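Putative exported protein (Aeromonas hydrophila subsp. hydrophila, PDB 4PJ2) probably inhibits i-type lysozymes in the periplasm and binds a magnesium ion. Local coordinates at residues Gly14-Ser20 with Tyr32-Ser38; Gln74-Val80 with Ala92-Asn98. One frame throughout, in Å; residues are numbered along the deposited sequence. Where two conformers were deposited one is given.

Contact 1 (Gly14-Ser20 with Tyr32-Ser38) and contact 2 (Gln74-Val80 with Ala92-Asn98) are two antiparallel hairpins, each the central pair of a four-stranded sheet, and their centres lie about 11 Å apart. The sheets meet through the side chains of Leu77, Val79 and Phe95 in contact 2 and Val17, Val19, Tyr32 and Val34 in contact 1. Within this apolar layer the Tyr32 OH lies 2.6 Å from Asp93 OD2, a probable hydrogen bond between the hairpins. Magnesium belongs to contact 2, bound directly by Gln74 and Glu76; the side chain of Gln15 in contact 1 is about 11 Å from the ion.

Contact 1: Gly14-Ser20 with Tyr32-Ser38; sequences GQVVTVS and YDVRLYS. With GOL (glycerol), chain E.
Val19 runs alongside Tyr32 on the apolar face of this hairpin, its CG1 4.0 Å from ring atom CD1 of the tyrosine. That methyl stands anti to the Val19 backbone N (chi1 -180°), which places it beside the ring. On the same face Val17 packs beside Val34, and Leu36 brings CD1 to 3.7 Å from OE1 of Gln15, the two side chains crossing at a slant. Three hydrogen-bonded pairs, Val16-Tyr37, Thr18-Arg35 and Ser20-Asp33, join the backbones with two bonds each.

The other face is polar and wetter. The Tyr37 ring turns its edge to the Val16 carbonyl, and one water links its hydroxyl to OG1 of Thr18. A second water is held by Thr18 OG1, Ser20 OG and Asp33 OD2. Along its own strand Arg35 bends back, so that NH1 reaches OD2 of Asp33 at 2.8 Å in a salt bridge; the oxygen is approached from above the carboxylate plane. Glycerol, probably from the crystallisation liquor, donates from O2 to Asp33 OD1 (2.7 Å), while its O3 is hydrogen-bonded to Ser20 OG.

Strand 6-10 flanks Val17 and Val19 and strand 49-57 flanks Tyr32, Val34 and Leu36, while Leu77 of strand 76-82 packs on the valine face.

Contact 2: Gln74-Val80 with Ala92-Asn98; sequences QPELIVV and ADAFTLN. With MG (magnesium ion), chain G.
Strands 76-80 and 92-98 form an antiparallel beta hairpin, their axes 4.5 Å apart at closest approach and 159° between directions, with the pairs Leu77-Phe95 and Val79-Asp93 each joined by two backbone hydrogen bonds. Phe95 turns its ring edge to the Leu77 carbonyl, CD2 lying 3.7 Å from that O in the ring plane, and CE2 reaches CG2 of Val79. On the opposite face Ile78 spreads its branches over two alanines: CG2 meets Ala92 CB at 4.0 Å, and CG1 meets Ala94 CB. Leu97 holds an eclipsed chi1 of 4° that carries CD1 to within 3.5 Å of the Pro75 O, and its CD2 touches CB of Leu77.

Beyond the last bonded pair the strands separate and water fills in. One water lies at hydrogen-bonding distance from Pro75 O and Glu76 OE2 and accepts from Leu97 N; another joins Gln74 OE1 to Asn98 ND2. Glu76, bent at chi2 (62°), grips magnesium with both carboxylate oxygens at 2.5 Å, and the Gln74 carbonyl O binds at 2.2 Å. Asp68, Asn70 and Asp72 complete the site, their spacing resembling EF-hand-type loops, and Leu69 N also bonds Glu76 OE1. The metal thus ties strand 76-82 to the preceding loop, its charge probably offsetting the gathered carboxylates.

Contact 1: Gly14-Ser20 with Tyr32-Ser38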
loop_
_atom_site.group_PDB
_atom_site.type_symbol
_atom_site.label_atom_id
_atom_site.label_comp_id
_atom_site.label_asym_id
_atom_site.label_seq_id
_atom_site.Cartn_x
_atom_site.Cartn_y
_atom_site.Cartn_z
ATOM N N GLY A 14 29.509 -6.378 3.040
ATOM C CA GLY A 14 29.796 -6.966 1.735
ATOM C C GLY A 14 28.716 -7.892 1.212
ATOM O O GLY A 14 28.713 -8.190 0.022
ATOM N N GLN A 15 27.823 -8.359 2.077
ATOM C CA GLN A 15 26.681 -9.132 1.608
ATOM C C GLN A 15 25.808 -8.264 0.741
ATOM O O GLN A 15 25.869 -7.022 0.801
ATOM C CB GLN A 15 25.866 -9.679 2.760
ATOM C CG GLN A 15 26.584 -10.660 3.625
ATOM C CD GLN A 15 25.645 -11.341 4.617
ATOM O OE1 GLN A 15 24.844 -10.695 5.300
ATOM N NE2 GLN A 15 25.734 -12.640 4.689
ATOM N N VAL A 16 24.973 -8.913 -0.053
ATOM C CA VAL A 16 24.119 -8.220 -0.994
ATOM C C VAL A 16 22.699 -8.720 -0.800
ATOM O O VAL A 16 22.473 -9.913 -0.595
ATOM C CB VAL A 16 24.586 -8.470 -2.433
ATOM C CG1 VAL A 16 23.606 -7.903 -3.448
ATOM C CG2 VAL A 16 25.979 -7.906 -2.615
ATOM N N VAL A 17 21.740 -7.809 -0.867
ATOM C CA VAL A 17 20.338 -8.164 -0.715
ATOM C C VAL A 17 19.569 -7.663 -1.930
ATOM O O VAL A 17 19.852 -6.596 -2.462
ATOM C CB VAL A 17 19.776 -7.634 0.654
ATOM C CG1 VAL A 17 19.654 -6.122 0.673
ATOM C CG2 VAL A 17 18.454 -8.225 0.966
ATOM N N THR A 18 18.583 -8.438 -2.370
ATOM C CA THR A 18 17.612 -7.958 -3.329
ATOM C C THR A 18 16.221 -8.035 -2.720
ATOM O O THR A 18 15.943 -8.867 -1.863
ATOM C CB THR A 18 17.634 -8.722 -4.648
ATOM O OG1 THR A 18 17.178 -10.050 -4.414
ATOM C CG2 THR A 18 19.022 -8.745 -5.262
ATOM N N VAL A 19 15.364 -7.138 -3.180
ATOM C CA VAL A 19 13.978 -7.079 -2.732
ATOM C C VAL A 19 13.122 -6.959 -3.973
ATOM O O VAL A 19 13.362 -6.090 -4.807
ATOM C CB VAL A 19 13.724 -5.887 -1.790
ATOM C CG1 VAL A 19 12.259 -5.873 -1.349
ATOM C CG2 VAL A 19 14.651 -5.971 -0.593
ATOM N N SER A 20 12.118 -7.828 -4.077
ATOM C CA SER A 20 11.262 -7.907 -5.261
ATOM C C SER A 20 9.813 -8.084 -4.873
ATOM O O SER A 20 9.511 -8.837 -3.960
ATOM C CB SER A 20 11.596 -9.168 -6.060
ATOM O OG SER A 20 12.875 -9.132 -6.609
ATOM N N TYR A 32 6.192 -9.750 -1.240
ATOM C CA TYR A 32 7.517 -9.409 -1.706
ATOM C C TYR A 32 8.481 -10.409 -1.109
ATOM O O TYR A 32 8.167 -11.107 -0.153
ATOM C CB TYR A 32 7.886 -7.979 -1.336
ATOM C CG TYR A 32 8.123 -7.740 0.126
ATOM C CD1 TYR A 32 9.395 -7.842 0.657
ATOM C CD2 TYR A 32 7.094 -7.384 0.975
ATOM C CE1 TYR A 32 9.622 -7.583 1.986
ATOM C CE2 TYR A 32 7.313 -7.128 2.303
ATOM C CZ TYR A 32 8.577 -7.224 2.804
ATOM O OH TYR A 32 8.840 -6.970 4.126
ATOM N N ASP A 33 9.669 -10.492 -1.686
ATOM C CA ASP A 33 10.698 -11.332 -1.121
ATOM C C ASP A 33 11.976 -10.552 -0.939
ATOM O O ASP A 33 12.218 -9.553 -1.615
ATOM C CB ASP A 33 10.935 -12.596 -1.947
ATOM C CG ASP A 33 11.407 -12.324 -3.352
ATOM O OD1 ASP A 33 10.548 -12.292 -4.273
ATOM O OD2 ASP A 33 12.642 -12.197 -3.537
ATOM N N VAL A 34 12.743 -11.023 0.030
ATOM C CA VAL A 34 14.062 -10.522 0.341
ATOM C C VAL A 34 15.004 -11.701 0.170
ATOM O O VAL A 34 14.773 -12.754 0.726
ATOM C CB VAL A 34 14.119 -10.033 1.797
ATOM C CG1 VAL A 34 15.516 -9.564 2.126
ATOM C CG2 VAL A 34 13.096 -8.924 2.042
ATOM N N ARG A 35 16.059 -11.504 -0.601
ATOM C CA ARG A 35 17.049 -12.557 -0.871
ATOM C C ARG A 35 18.418 -12.029 -0.494
ATOM O O ARG A 35 18.772 -10.924 -0.874
ATOM C CB ARG A 35 17.025 -12.980 -2.341
ATOM C CG ARG A 35 15.787 -13.797 -2.725
ATOM C CD ARG A 35 15.726 -14.010 -4.208
ATOM N NE ARG A 35 15.183 -15.275 -4.691
ATOM C CZ ARG A 35 13.940 -15.514 -5.082
ATOM N NH1 ARG A 35 12.969 -14.631 -4.916
ATOM N NH2 ARG A 35 13.665 -16.700 -5.599
ATOM N N LEU A 36 19.160 -12.836 0.253
ATOM C CA LEU A 36 20.483 -12.491 0.746
ATOM C C LEU A 36 21.522 -13.342 0.051
ATOM O O LEU A 36 21.364 -14.572 -0.046
ATOM C CB LEU A 36 20.538 -12.750 2.237
ATOM C CG LEU A 36 21.818 -12.399 2.973
ATOM C CD1 LEU A 36 22.086 -10.905 2.912
ATOM C CD2 LEU A 36 21.747 -12.876 4.402
ATOM N N TYR A 37 22.577 -12.678 -0.397
ATOM C CA TYR A 37 23.704 -13.279 -1.108
ATOM C C TYR A 37 24.997 -12.920 -0.384
ATOM O O TYR A 37 25.085 -11.874 0.259
ATOM C CB TYR A 37 23.772 -12.745 -2.543
ATOM C CG TYR A 37 22.509 -12.984 -3.338
ATOM C CD1 TYR A 37 22.411 -14.056 -4.228
ATOM C CD2 TYR A 37 21.397 -12.144 -3.181
ATOM C CE1 TYR A 37 21.252 -14.282 -4.925
ATOM C CE2 TYR A 37 20.244 -12.381 -3.876
ATOM C CZ TYR A 37 20.171 -13.444 -4.751
ATOM O OH TYR A 37 18.991 -13.641 -5.423
ATOM N N SER A 38 26.025 -13.743 -0.499
ATOM C CA SER A 38 27.268 -13.463 0.205
ATOM C C SER A 38 27.990 -12.252 -0.351
ATOM O O SER A 38 28.691 -11.585 0.396
ATOM C CB SER A 38 28.215 -14.660 0.138
ATOM O OG SER A 38 28.813 -14.706 -1.141
HETATM C C1 GOL E . 10.587 -13.725 -8.380
HETATM O O1 GOL E . 9.834 -14.347 -7.389
HETATM C C2 GOL E . 10.925 -12.311 -7.945
HETATM O O2 GOL E . 11.671 -12.348 -6.732
HETATM C C3 GOL E . 11.724 -11.742 -9.120
HETATM O O3 GOL E . 12.093 -10.405 -8.896
HETATM O O HOH W 1 17.370 -11.712 -6.583
HETATM O O HOH W 2 14.370 -10.512 -4.799
#

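Contact 2: Gln74-Val80 with Ala92-Asn98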
loop_
_atom_site.group_PDB
_atom_site.type_symbol
_atom_site.label_atom_id
_atom_site.label_comp_id
_atom_site.label_asym_id
_atom_site.label_seq_id
_atom_site.Cartn_x
_atom_site.Cartn_y
_atom_site.Cartn_z
ATOM N N GLN A 74 25.405 -2.518 12.979
ATOM C CA GLN A 74 25.189 -3.004 11.615
ATOM C C GLN A 74 23.777 -2.620 11.199
ATOM O O GLN A 74 22.880 -2.616 12.034
ATOM C CB GLN A 74 25.315 -4.525 11.550
ATOM C CG GLN A 74 26.660 -5.082 11.972
ATOM C CD GLN A 74 26.827 -6.538 11.568
ATOM O OE1 GLN A 74 26.056 -7.407 11.992
ATOM N NE2 GLN A 74 27.827 -6.810 10.730
ATOM N N PRO A 75 23.566 -2.300 9.913
ATOM C CA PRO A 75 22.195 -1.935 9.541
ATOM C C PRO A 75 21.263 -3.125 9.369
ATOM O O PRO A 75 21.669 -4.166 8.840
ATOM C CB PRO A 75 22.379 -1.221 8.202
ATOM C CG PRO A 75 23.608 -1.833 7.624
ATOM C CD PRO A 75 24.510 -2.092 8.804
ATOM N N GLU A 76 20.038 -2.964 9.850
ATOM C CA GLU A 76 18.913 -3.819 9.487
ATOM C C GLU A 76 18.345 -3.308 8.195
ATOM O O GLU A 76 18.545 -2.150 7.831
ATOM C CB GLU A 76 17.834 -3.749 10.567
ATOM C CG GLU A 76 18.089 -4.659 11.739
ATOM C CD GLU A 76 19.385 -4.310 12.466
ATOM O OE1 GLU A 76 19.460 -3.229 13.101
ATOM O OE2 GLU A 76 20.337 -5.116 12.413
ATOM N N LEU A 77 17.655 -4.188 7.470
ATOM C CA LEU A 77 16.908 -3.775 6.298
ATOM C C LEU A 77 15.487 -3.498 6.688
ATOM O O LEU A 77 14.861 -4.312 7.362
ATOM C CB LEU A 77 16.934 -4.897 5.259
ATOM C CG LEU A 77 16.021 -4.706 4.043
ATOM C CD1 LEU A 77 16.449 -3.564 3.150
ATOM C CD2 LEU A 77 15.941 -6.008 3.258
ATOM N N ILE A 78 14.981 -2.355 6.248
ATOM C CA ILE A 78 13.578 -2.006 6.468
ATOM C C ILE A 78 12.914 -1.855 5.119
ATOM O O ILE A 78 13.369 -1.097 4.279
ATOM C CB ILE A 78 13.408 -0.718 7.305
ATOM C CG1 ILE A 78 14.125 -0.880 8.645
ATOM C CG2 ILE A 78 11.907 -0.436 7.502
ATOM C CD1 ILE A 78 15.518 -0.264 8.709
ATOM N N VAL A 79 11.847 -2.623 4.905
ATOM C CA VAL A 79 11.060 -2.533 3.683
ATOM C C VAL A 79 9.760 -1.818 4.020
ATOM O O VAL A 79 8.994 -2.295 4.853
ATOM C CB VAL A 79 10.763 -3.922 3.074
ATOM C CG1 VAL A 79 9.955 -3.783 1.793
ATOM C CG2 VAL A 79 12.060 -4.674 2.793
ATOM N N VAL A 80 9.541 -0.659 3.399
ATOM C CA VAL A 80 8.376 0.176 3.684
ATOM C C VAL A 80 7.368 0.018 2.567
ATOM O O VAL A 80 7.714 0.118 1.405
ATOM C CB VAL A 80 8.752 1.666 3.816
ATOM C CG1 VAL A 80 7.508 2.472 4.186
ATOM C CG2 VAL A 80 9.850 1.853 4.847
ATOM N N ALA A 92 5.664 -1.708 7.493
ATOM C CA ALA A 92 7.066 -1.983 7.257
ATOM C C ALA A 92 7.470 -3.227 7.991
ATOM O O ALA A 92 6.948 -3.534 9.063
ATOM C CB ALA A 92 7.930 -0.820 7.714
ATOM N N ASP A 93 8.423 -3.931 7.398
ATOM C CA ASP A 93 9.086 -5.060 8.025
ATOM C C ASP A 93 10.565 -4.759 8.143
ATOM O O ASP A 93 11.160 -4.206 7.226
ATOM C CB ASP A 93 8.887 -6.323 7.186
ATOM C CG ASP A 93 7.439 -6.662 7.024
ATOM O OD1 ASP A 93 6.791 -6.985 8.040
ATOM O OD2 ASP A 93 6.936 -6.562 5.885
ATOM N N ALA A 94 11.140 -5.126 9.277
ATOM C CA ALA A 94 12.580 -5.013 9.481
ATOM C C ALA A 94 13.206 -6.408 9.511
ATOM O O ALA A 94 12.621 -7.341 10.066
ATOM C CB ALA A 94 12.890 -4.263 10.777
ATOM N N PHE A 95 14.407 -6.508 8.949
ATOM C CA PHE A 95 15.155 -7.756 8.866
ATOM C C PHE A 95 16.571 -7.573 9.371
ATOM O O PHE A 95 17.218 -6.571 9.067
ATOM C CB PHE A 95 15.265 -8.255 7.414
ATOM C CG PHE A 95 13.953 -8.478 6.736
ATOM C CD1 PHE A 95 13.434 -9.753 6.590
ATOM C CD2 PHE A 95 13.257 -7.417 6.205
ATOM C CE1 PHE A 95 12.230 -9.942 5.954
ATOM C CE2 PHE A 95 12.036 -7.601 5.583
ATOM C CZ PHE A 95 11.531 -8.863 5.453
ATOM N N THR A 96 17.045 -8.554 10.118
ATOM C CA THR A 96 18.474 -8.661 10.389
ATOM C C THR A 96 19.102 -9.484 9.284
ATOM O O THR A 96 18.457 -10.397 8.746
ATOM C CB THR A 96 18.780 -9.297 11.747
ATOM O OG1 THR A 96 18.040 -10.507 11.895
ATOM C CG2 THR A 96 18.409 -8.351 12.858
ATOM N N LEU A 97 20.342 -9.119 8.938
ATOM C CA LEU A 97 21.127 -9.757 7.879
ATOM C C LEU A 97 22.640 -9.556 8.110
ATOM O O LEU A 97 23.156 -8.427 8.090
ATOM C CB LEU A 97 20.777 -9.228 6.497
ATOM C CG LEU A 97 19.779 -8.095 6.348
ATOM C CD1 LEU A 97 20.337 -6.791 6.875
ATOM C CD2 LEU A 97 19.440 -7.944 4.909
ATOM N N ASN A 98 23.361 -10.653 8.294
ATOM C CA ASN A 98 24.804 -10.583 8.490
ATOM C C ASN A 98 25.459 -11.925 8.149
ATOM O O ASN A 98 24.783 -12.949 8.004
ATOM C CB ASN A 98 25.132 -10.147 9.926
ATOM C CG ASN A 98 24.492 -11.036 10.960
ATOM O OD1 ASN A 98 24.862 -12.208 11.100
ATOM N ND2 ASN A 98 23.530 -10.490 11.701
HETATM MG MG MG G . 21.828 -3.579 13.706
HETATM O O HOH W 3 23.266 -7.615 11.855
HETATM O O HOH W 4 21.247 -6.423 10.279
HETATM O O HOH W 5 23.862 -5.733 8.013
#